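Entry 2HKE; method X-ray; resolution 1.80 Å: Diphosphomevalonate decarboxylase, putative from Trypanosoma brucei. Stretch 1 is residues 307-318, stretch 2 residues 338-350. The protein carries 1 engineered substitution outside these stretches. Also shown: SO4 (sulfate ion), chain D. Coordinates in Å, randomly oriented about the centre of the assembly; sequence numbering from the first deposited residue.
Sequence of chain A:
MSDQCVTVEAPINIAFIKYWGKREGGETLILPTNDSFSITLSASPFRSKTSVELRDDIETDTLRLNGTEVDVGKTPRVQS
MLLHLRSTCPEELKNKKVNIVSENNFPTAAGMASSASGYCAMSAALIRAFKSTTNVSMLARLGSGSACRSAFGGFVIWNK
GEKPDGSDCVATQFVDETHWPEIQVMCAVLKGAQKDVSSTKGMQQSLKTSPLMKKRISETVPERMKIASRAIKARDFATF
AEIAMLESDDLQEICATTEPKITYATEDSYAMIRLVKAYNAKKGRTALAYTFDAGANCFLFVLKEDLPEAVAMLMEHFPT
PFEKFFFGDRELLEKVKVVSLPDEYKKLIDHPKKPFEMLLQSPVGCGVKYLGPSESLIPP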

# COMPACT_ATOMS: atom_id res chain seq x y z
N LEU A 307 -11.27 -14.02 12.06
CA LEU A 307 -10.06 -14.28 11.30
C LEU A 307 -9.67 -15.76 11.36
O LEU A 307 -9.28 -16.31 10.34
N PRO A 308 -9.66 -16.40 12.56
CA PRO A 308 -9.23 -17.81 12.58
C PRO A 308 -10.01 -18.70 11.67
O PRO A 308 -9.36 -19.51 10.93
N GLU A 309 -11.33 -18.57 11.65
CA GLU A 309 -12.14 -19.41 10.76
C GLU A 309 -11.82 -19.09 9.33
O GLU A 309 -11.70 -20.01 8.50
N ALA A 310 -11.71 -17.80 9.02
CA ALA A 310 -11.40 -17.38 7.65
C ALA A 310 -10.09 -18.00 7.15
O ALA A 310 -10.02 -18.53 6.04
N VAL A 311 -9.05 -17.96 7.97
CA VAL A 311 -7.76 -18.48 7.62
C VAL A 311 -7.81 -20.02 7.52
O VAL A 311 -7.26 -20.59 6.56
N ALA A 312 -8.54 -20.67 8.43
CA ALA A 312 -8.77 -22.13 8.34
C ALA A 312 -9.43 -22.50 7.01
O ALA A 312 -9.05 -23.50 6.35
N MET A 313 -10.43 -21.71 6.63
CA MET A 313 -11.16 -21.92 5.36
C MET A 313 -10.21 -21.77 4.21
O MET A 313 -10.16 -22.62 3.31
N LEU A 314 -9.39 -20.70 4.20
CA LEU A 314 -8.37 -20.56 3.14
C LEU A 314 -7.44 -21.77 3.00
O LEU A 314 -7.10 -22.15 1.89
N MET A 315 -6.99 -22.34 4.13
CA MET A 315 -6.02 -23.46 4.13
C MET A 315 -6.58 -24.75 3.58
O MET A 315 -5.82 -25.63 3.18
N GLU A 316 -7.89 -24.89 3.60
CA GLU A 316 -8.52 -26.02 2.98
C GLU A 316 -8.38 -25.97 1.46
O GLU A 316 -8.40 -26.98 0.82
N HIS A 317 -8.27 -24.77 0.91
CA HIS A 317 -8.26 -24.58 -0.54
C HIS A 317 -6.88 -24.24 -1.03
O HIS A 317 -6.51 -24.55 -2.18
N PHE A 318 -6.13 -23.52 -0.21
CA PHE A 318 -4.74 -23.14 -0.53
C PHE A 318 -3.83 -23.54 0.63
O PHE A 318 -3.34 -22.70 1.37
N VAL A 338 -5.85 -23.93 16.26
CA VAL A 338 -6.78 -24.81 16.95
C VAL A 338 -8.18 -24.84 16.34
O VAL A 338 -9.05 -25.56 16.84
N VAL A 339 -8.42 -24.07 15.27
CA VAL A 339 -9.75 -24.09 14.66
C VAL A 339 -10.09 -25.48 14.15
O VAL A 339 -9.28 -26.12 13.48
N SER A 340 -11.32 -25.91 14.44
CA SER A 340 -11.89 -27.07 13.83
C SER A 340 -12.87 -26.58 12.77
O SER A 340 -13.97 -26.19 13.08
N LEU A 341 -12.46 -26.58 11.52
CA LEU A 341 -13.26 -25.95 10.46
C LEU A 341 -14.47 -26.80 10.17
O LEU A 341 -14.34 -27.99 9.90
N PRO A 342 -15.65 -26.22 10.23
CA PRO A 342 -16.87 -26.91 9.81
C PRO A 342 -16.81 -27.40 8.38
O PRO A 342 -16.29 -26.72 7.49
N ASP A 343 -17.43 -28.57 8.15
CA ASP A 343 -17.38 -29.18 6.84
C ASP A 343 -17.99 -28.30 5.76
O ASP A 343 -17.57 -28.40 4.63
N GLU A 344 -18.97 -27.48 6.12
CA GLU A 344 -19.63 -26.54 5.19
C GLU A 344 -18.64 -25.60 4.50
O GLU A 344 -18.93 -25.10 3.41
N TYR A 345 -17.47 -25.37 5.09
CA TYR A 345 -16.53 -24.40 4.51
C TYR A 345 -15.41 -25.07 3.77
O TYR A 345 -14.39 -24.43 3.45
N LYS A 346 -15.54 -26.37 3.52
CA LYS A 346 -14.58 -27.09 2.74
C LYS A 346 -15.23 -27.22 1.37
O LYS A 346 -16.46 -27.22 1.23
N LYS A 347 -14.39 -27.31 0.35
CA LYS A 347 -14.82 -27.44 -1.02
C LYS A 347 -15.85 -26.38 -1.40
O LYS A 347 -16.95 -26.68 -1.87
N LEU A 348 -15.48 -25.12 -1.21
CA LEU A 348 -16.38 -24.02 -1.55
C LEU A 348 -16.25 -23.63 -3.02
O LEU A 348 -17.11 -22.98 -3.55
N ILE A 349 -15.07 -23.90 -3.58
CA ILE A 349 -14.76 -23.67 -4.99
C ILE A 349 -14.07 -24.90 -5.55
O ILE A 349 -13.58 -25.73 -4.79
N ASP A 350 -14.01 -24.95 -6.87
CA ASP A 350 -13.24 -25.91 -7.62
C ASP A 350 -11.99 -25.21 -8.15
O ASP A 350 -12.09 -24.38 -9.05

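Stretch 1 is helical from Leu307, and stretch 2, mostly loop with a short 3-10 segment at Asp343 and Glu344, runs along one side of it; together they bury 637 Å². The CA pairings advance in the same order along both stretches, from Glu309 with Val339 (6.5 Å between CA atoms) to His317 with Lys347 (7.2 Å between CA atoms). Leu307, Ala310, Val311 and Leu314 make no contact with stretch 2, and the CA-to-CB bonds of Ala310 and Leu314 point away from it.

Pro308 points toward stretch 2, its CB lying 3.5 Å from CG2 of Val339, whose chi1 is t. Glu309 leaves the helix sideways, but its t, t side chain extends to bring its end nearer: OE1 is 3.6 Å from CE2 of Tyr345, an oblique approach to the ring, and is hydrogen-bonded elsewhere in the structure. The aliphatic part also packs, with CG 4.1 Å from CD1 of Leu341.

Ala312, one turn after Pro308, also points toward stretch 2. Its CB sits 3.6 Å from Val339 CG1 and 3.9 Å from Leu341 CD1, so this small methyl touches two inward-pointing side chains. Leu341 adopts t, p, and its CD1 also lies 4.2 Å from Met313 CB. Met313 (t, m, m) starts sideways and its end leads away, yet CG lies 4.1 Å from Tyr345 CB and 3.8 Å from Leu348 CD1.

Glu316 points toward stretch 2 with chi1 and chi2 both m. Its CG approaches Leu341 CD2 to 3.3 Å, a tight carbon contact, and OE1 lies 3.8 Å from Lys346 CG. Water 2 donates to Glu316 OE1 at 2.7 Å and accepts a weak bond from Lys347 NZ at 3.1 Å. Water 1 donates to Glu316 O at 3.2 Å and accepts from Lys347 NZ at 2.9 Å. Lys347 thus joins the contact through water, although its CA-to-CB bond points away.

His317, chi1 m, provides the direct polar link. Its ND1 donates to Met313 O (2.9 Å, 161°), leaving NE2 as acceptor for Leu348 N (2.9 Å, 170°), which lies at the ring edge. Lys347 N, 3.4 Å from NE2, has too poor an angle to bond. Ile349 CG1 packs obliquely, 3.9 Å from His317 CD2. Beyond it, Asp350 N donates to sulfate O3 at 2.9 Å; this ion probably comes from the crystallisation liquor.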

# COMPACT_ATOMS: atom_id res chain seq x y z
CB LEU A 307 -8.92 -13.37 11.73
CG LEU A 307 -7.61 -13.48 10.93
CD1 LEU A 307 -6.87 -12.12 10.86
CD2 LEU A 307 -6.67 -14.61 11.36
CB PRO A 308 -9.39 -18.19 14.05
CG PRO A 308 -9.03 -16.82 14.73
CD PRO A 308 -9.91 -15.94 13.93
CB GLU A 309 -13.64 -19.22 10.95
CG GLU A 309 -14.50 -20.26 10.20
CD GLU A 309 -15.97 -20.08 10.42
OE1 GLU A 309 -16.58 -19.22 9.72
OE2 GLU A 309 -16.50 -20.78 11.31
CB ALA A 310 -11.42 -15.80 7.54
CB VAL A 311 -6.67 -17.99 8.56
CG1 VAL A 311 -5.34 -18.71 8.25
CG2 VAL A 311 -6.54 -16.47 8.49
CB ALA A 312 -9.64 -22.65 9.51
CB MET A 313 -12.32 -20.93 5.27
CG MET A 313 -13.13 -21.01 4.01
SD MET A 313 -12.44 -20.02 2.66
CE MET A 313 -12.46 -18.29 3.28
CB LEU A 314 -7.51 -19.30 3.34
CG LEU A 314 -8.25 -17.96 3.26
CD1 LEU A 314 -7.29 -16.77 3.48
CD2 LEU A 314 -9.04 -17.83 1.93
CB MET A 315 -5.51 -23.70 5.52
CG MET A 315 -4.64 -22.55 6.06
SD MET A 315 -3.21 -22.13 5.08
CE MET A 315 -3.77 -20.82 3.98
CB GLU A 316 -9.96 -26.06 3.41
CG GLU A 316 -10.03 -26.42 4.83
CD GLU A 316 -9.74 -27.90 5.12
OE1 GLU A 316 -9.99 -28.75 4.22
OE2 GLU A 316 -9.30 -28.17 6.25
CB HIS A 317 -9.25 -23.45 -0.88
CG HIS A 317 -10.66 -23.75 -0.49
ND1 HIS A 317 -11.15 -23.56 0.77
CD2 HIS A 317 -11.68 -24.24 -1.21
CE1 HIS A 317 -12.41 -23.92 0.82
NE2 HIS A 317 -12.76 -24.36 -0.37
CB PHE A 318 -4.63 -21.64 -0.77
CG PHE A 318 -5.34 -21.16 -1.99
CD1 PHE A 318 -6.65 -20.74 -1.93
CD2 PHE A 318 -4.68 -21.13 -3.21
CE1 PHE A 318 -7.31 -20.30 -3.09
CE2 PHE A 318 -5.32 -20.67 -4.36
CZ PHE A 318 -6.63 -20.25 -4.29
CB VAL A 338 -6.85 -24.46 18.45
CG1 VAL A 338 -5.43 -24.44 19.04
CG2 VAL A 338 -7.59 -23.14 18.68
CB VAL A 339 -9.85 -23.09 13.47
CG1 VAL A 339 -11.20 -23.23 12.69
CG2 VAL A 339 -9.68 -21.70 13.99
CB SER A 340 -12.61 -27.93 14.86
OG SER A 340 -12.96 -29.15 14.25
CB LEU A 341 -12.46 -25.81 9.18
CG LEU A 341 -13.15 -25.07 8.03
CD1 LEU A 341 -13.19 -23.67 8.40
CD2 LEU A 341 -12.45 -25.26 6.69
CB PRO A 342 -17.93 -25.85 9.92
CG PRO A 342 -17.41 -24.91 10.95
CD PRO A 342 -15.94 -24.88 10.77
CB ASP A 343 -18.14 -30.52 6.87
CG ASP A 343 -17.28 -31.65 6.43
OD1 ASP A 343 -16.78 -31.60 5.28
OD2 ASP A 343 -17.08 -32.58 7.26
CB GLU A 344 -20.68 -25.68 5.88
CG GLU A 344 -20.23 -25.04 7.18
CD GLU A 344 -21.26 -24.20 7.93
OE1 GLU A 344 -22.28 -23.76 7.35
OE2 GLU A 344 -21.02 -23.96 9.17
CB TYR A 345 -16.00 -23.45 5.60
CG TYR A 345 -17.08 -22.76 6.34
CD1 TYR A 345 -18.02 -21.97 5.67
CD2 TYR A 345 -17.16 -22.80 7.71
CE1 TYR A 345 -19.02 -21.32 6.34
CE2 TYR A 345 -18.18 -22.14 8.38
CZ TYR A 345 -19.11 -21.41 7.68
OH TYR A 345 -20.12 -20.77 8.37
CB LYS A 346 -14.27 -28.46 3.36
CG LYS A 346 -13.71 -28.41 4.75
CD LYS A 346 -13.67 -29.80 5.40
CE LYS A 346 -13.26 -29.70 6.88
NZ LYS A 346 -12.98 -31.04 7.43
CB LYS A 347 -15.32 -28.89 -1.28
CG LYS A 347 -14.21 -29.95 -1.16
CD LYS A 347 -13.25 -29.94 -2.39
CE LYS A 347 -11.98 -30.87 -2.21
NZ LYS A 347 -11.20 -30.68 -0.91
CB LEU A 348 -16.10 -22.80 -0.66
CG LEU A 348 -16.37 -22.98 0.83
CD1 LEU A 348 -15.93 -21.75 1.61
CD2 LEU A 348 -17.84 -23.27 1.08
CB ILE A 349 -13.86 -22.44 -5.25
CG1 ILE A 349 -12.48 -22.59 -4.60
CG2 ILE A 349 -14.60 -21.16 -4.78
CD1 ILE A 349 -11.44 -21.55 -5.07
CB ASP A 350 -14.11 -26.39 -8.82
CG ASP A 350 -13.41 -27.41 -9.69
OD1 ASP A 350 -12.34 -27.97 -9.28
OD2 ASP A 350 -13.96 -27.67 -10.80
S SO4 D . -16.43 -22.71 -8.67
O1 SO4 D . -16.88 -22.92 -10.04
O2 SO4 D . -17.10 -23.65 -7.80
O3 SO4 D . -14.98 -22.90 -8.64
O4 SO4 D . -16.76 -21.33 -8.32
O HOH W 1 -11.19 -27.83 -0.42
O HOH W 2 -11.19 -29.51 1.92